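Local coordinates for N-acetylmuramoyl-L-alanine amidase domain-containing protein SAOUHSC_02979 (PDB 5T1Q) that probably cleaves amide bonds of the bacterial cell wall, this piece holding its glucosaminidase-family region and its C-terminal CHAP domain, at residues A[18-22]-A[272-276]. Residues are numbered along the deposited sequence; the frame is centred on the assembly and turned at random.
With NA (sodium ion), chain E.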
ATOM      1  N   PRO A  18      -7.399  -9.995  -6.854  1.00 36.48           N
ATOM      2  CA  PRO A  18      -7.756  -9.028  -5.824  1.00 34.93           C
ATOM      3  C   PRO A  18      -9.133  -8.439  -6.059  1.00 34.32           C
ATOM      4  O   PRO A  18      -9.459  -8.075  -7.187  1.00 34.60           O
ATOM      5  CB  PRO A  18      -6.678  -7.950  -5.977  1.00 33.19           C
ATOM      6  CG  PRO A  18      -5.501  -8.690  -6.507  1.00 33.46           C
ATOM      7  CD  PRO A  18      -6.111  -9.648  -7.489  1.00 35.23           C
ATOM      8  N   ALA A  19      -9.945  -8.385  -5.011  1.00 33.81           N
ATOM      9  CA  ALA A  19     -11.277  -7.805  -5.115  1.00 33.64           C
ATOM     10  C   ALA A  19     -11.188  -6.287  -5.347  1.00 31.06           C
ATOM     11  O   ALA A  19     -10.404  -5.607  -4.701  1.00 29.55           O
ATOM     12  CB  ALA A  19     -12.081  -8.101  -3.854  1.00 34.78           C
ATOM     13  N   GLN A  20     -11.991  -5.785  -6.279  1.00 30.59           N
ATOM     14  CA  GLN A  20     -12.068  -4.350  -6.590  1.00 28.94           C
ATOM     15  C   GLN A  20     -13.262  -3.665  -5.918  1.00 29.06           C
ATOM     16  O   GLN A  20     -13.396  -2.432  -5.981  1.00 27.74           O
ATOM     17  CB  GLN A  20     -12.222  -4.149  -8.102  1.00 28.93           C
ATOM     18  CG  GLN A  20     -11.035  -4.618  -8.938  1.00 28.40           C
ATOM     19  CD  GLN A  20     -11.157  -4.202 -10.386  1.00 28.34           C
ATOM     20  OE1 GLN A  20     -12.198  -3.700 -10.824  1.00 28.63           O
ATOM     21  NE2 GLN A  20     -10.085  -4.401 -11.143  1.00 27.92           N
ATOM     22  N   SER A  21     -14.159  -4.458  -5.342  1.00 30.44           N
ATOM     23  CA  SER A  21     -15.342  -3.910  -4.675  1.00 31.35           C
ATOM     24  C   SER A  21     -15.763  -4.812  -3.535  1.00 33.08           C
ATOM     25  O   SER A  21     -15.371  -5.968  -3.487  1.00 33.37           O
ATOM     26  CB  SER A  21     -16.506  -3.753  -5.670  1.00 32.15           C
ATOM     27  OG  SER A  21     -16.888  -4.994  -6.227  1.00 33.58           O
ATOM     28  N   PHE A  22     -16.545  -4.265  -2.609  1.00 34.43           N
ATOM     29  CA  PHE A  22     -17.049  -5.052  -1.487  1.00 36.79           C
ATOM     30  C   PHE A  22     -18.411  -5.586  -1.841  1.00 40.05           C
ATOM     31  O   PHE A  22     -19.122  -5.012  -2.651  1.00 40.23           O
ATOM     32  CB  PHE A  22     -17.189  -4.223  -0.215  1.00 36.16           C
ATOM     33  CG  PHE A  22     -15.895  -3.678   0.304  1.00 34.25           C
ATOM     34  CD1 PHE A  22     -14.931  -4.525   0.814  1.00 34.04           C
ATOM     35  CD2 PHE A  22     -15.668  -2.308   0.342  1.00 32.75           C
ATOM     36  CE1 PHE A  22     -13.751  -4.025   1.317  1.00 32.55           C
ATOM     37  CE2 PHE A  22     -14.491  -1.808   0.852  1.00 31.25           C
ATOM     38  CZ  PHE A  22     -13.530  -2.666   1.336  1.00 31.12           C
ATOM     39  N   LEU A 272     -20.683   1.448  -7.172  1.00 21.43           N
ATOM     40  CA  LEU A 272     -20.488   1.174  -8.596  1.00 21.10           C
ATOM     41  C   LEU A 272     -19.892  -0.213  -8.890  1.00 21.22           C
ATOM     42  O   LEU A 272     -19.812  -0.609 -10.052  1.00 21.57           O
ATOM     43  CB  LEU A 272     -19.668   2.288  -9.258  1.00 20.17           C
ATOM     44  CG  LEU A 272     -20.249   3.717  -9.195  1.00 20.30           C
ATOM     45  CD1 LEU A 272     -19.333   4.675  -9.910  1.00 19.42           C
ATOM     46  CD2 LEU A 272     -21.647   3.852  -9.771  1.00 20.89           C
ATOM     47  N   GLY A 273     -19.480  -0.942  -7.852  1.00 21.80           N
ATOM     48  CA  GLY A 273     -18.933  -2.297  -8.019  1.00 22.14           C
ATOM     49  C   GLY A 273     -17.566  -2.339  -8.698  1.00 21.64           C
ATOM     50  O   GLY A 273     -16.777  -1.393  -8.593  1.00 21.17           O
ATOM     51  N   ASP A 274     -17.271  -3.454  -9.369  1.00 22.11           N
ATOM     52  CA  ASP A 274     -15.999  -3.596 -10.087  1.00 22.33           C
ATOM     53  C   ASP A 274     -15.898  -2.561 -11.197  1.00 20.94           C
ATOM     54  O   ASP A 274     -16.907  -2.108 -11.726  1.00 20.11           O
ATOM     55  CB  ASP A 274     -15.844  -4.991 -10.668  1.00 24.15           C
ATOM     56  CG  ASP A 274     -15.915  -6.076  -9.601  1.00 26.46           C
ATOM     57  OD1 ASP A 274     -15.509  -5.826  -8.440  1.00 27.53           O
ATOM     58  OD2 ASP A 274     -16.385  -7.172  -9.934  1.00 28.68           O
ATOM     59  N   ALA A 275     -14.665  -2.251 -11.577  1.00 19.76           N
ATOM     60  CA  ALA A 275     -14.384  -1.197 -12.533  1.00 19.18           C
ATOM     61  C   ALA A 275     -15.242  -1.155 -13.800  1.00 18.76           C
ATOM     62  O   ALA A 275     -15.756  -0.102 -14.150  1.00 17.84           O
ATOM     63  CB  ALA A 275     -12.910  -1.234 -12.916  1.00 19.41           C
ATOM     64  N   HIS A 276     -15.393  -2.284 -14.485  1.00 18.88           N
ATOM     65  CA  HIS A 276     -16.125  -2.287 -15.741  1.00 19.51           C
ATOM     66  C   HIS A 276     -17.592  -1.901 -15.604  1.00 19.98           C
ATOM     67  O   HIS A 276     -18.205  -1.502 -16.600  1.00 19.99           O
ATOM     68  CB  HIS A 276     -16.012  -3.644 -16.455  1.00 20.69           C
ATOM     69  CG  HIS A 276     -16.732  -4.744 -15.768  1.00 21.98           C
ATOM     70  ND1 HIS A 276     -17.904  -5.268 -16.256  1.00 23.77           N
ATOM     71  CD2 HIS A 276     -16.483  -5.393 -14.604  1.00 22.91           C
ATOM     72  CE1 HIS A 276     -18.334  -6.214 -15.439  1.00 23.96           C
ATOM     73  NE2 HIS A 276     -17.502  -6.296 -14.418  1.00 23.54           N
TER
HETATM   74 NA    NA E 701     -19.619  -1.392 -18.277  1.00 25.76          NA
HETATM   75  O   HOH W   1     -14.154  -7.354  -6.669  1.00 28.90           O
HETATM   76  O   HOH W   2     -20.035  -3.609 -17.958  1.00 32.74           O
HETATM   77  O   HOH W   3     -20.876  -1.093 -20.492  1.00 36.15           O
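Gln20 and Ser21 grip Asp274 and Ala275, tying an N-terminal loop to the CHAP domain, whose papain-like fold probably places Cys253, His314 and Glu331 as a catalytic triad. The hydroxyl of Ser21 donates to the carboxylate of Asp274, OG to OD1 2.7 Å, and reaches this oxygen from above the carboxylate plane, 50° out of it. Ser21 CB packs on the backbone of Gly273, just before Asp274, 3.5 Å from Gly273 C. Gln20 makes the second link with the end of its side chain. Its CG lies anti to the carbonyl carbon (chi1 -64°) and the chain runs extended from there, carrying OE1 to the amide of Ala275. That bond, Ala275 N to Gln20 OE1, is 3.0 Å long and nearly straight at the hydrogen, and the donor also lies almost in line with the side-chain C=O (C=O...N 173°). The methyl of Ala275 sits against the same oxygen, CB to OE1 3.3 Å. A water completes the grip on the carboxylate: it accepts from Gln20 N and donates to Asp274 OD1, 2.7 Å from each, giving OD1 two donors.

Further out, the side chains of Gln20 and Ala275 both touch Cys253 on helix 253-262, placing the contact beside the probable active site. The backbone of Gln20 is held there too: its carbonyl O accepts a hydrogen bond from Thr254 OG1. One residue beyond Ala275, the chain enters a sodium site shared with Asn279, Asn280 and Glu302, where His276 O lies 2.2 Å from the sodium ion.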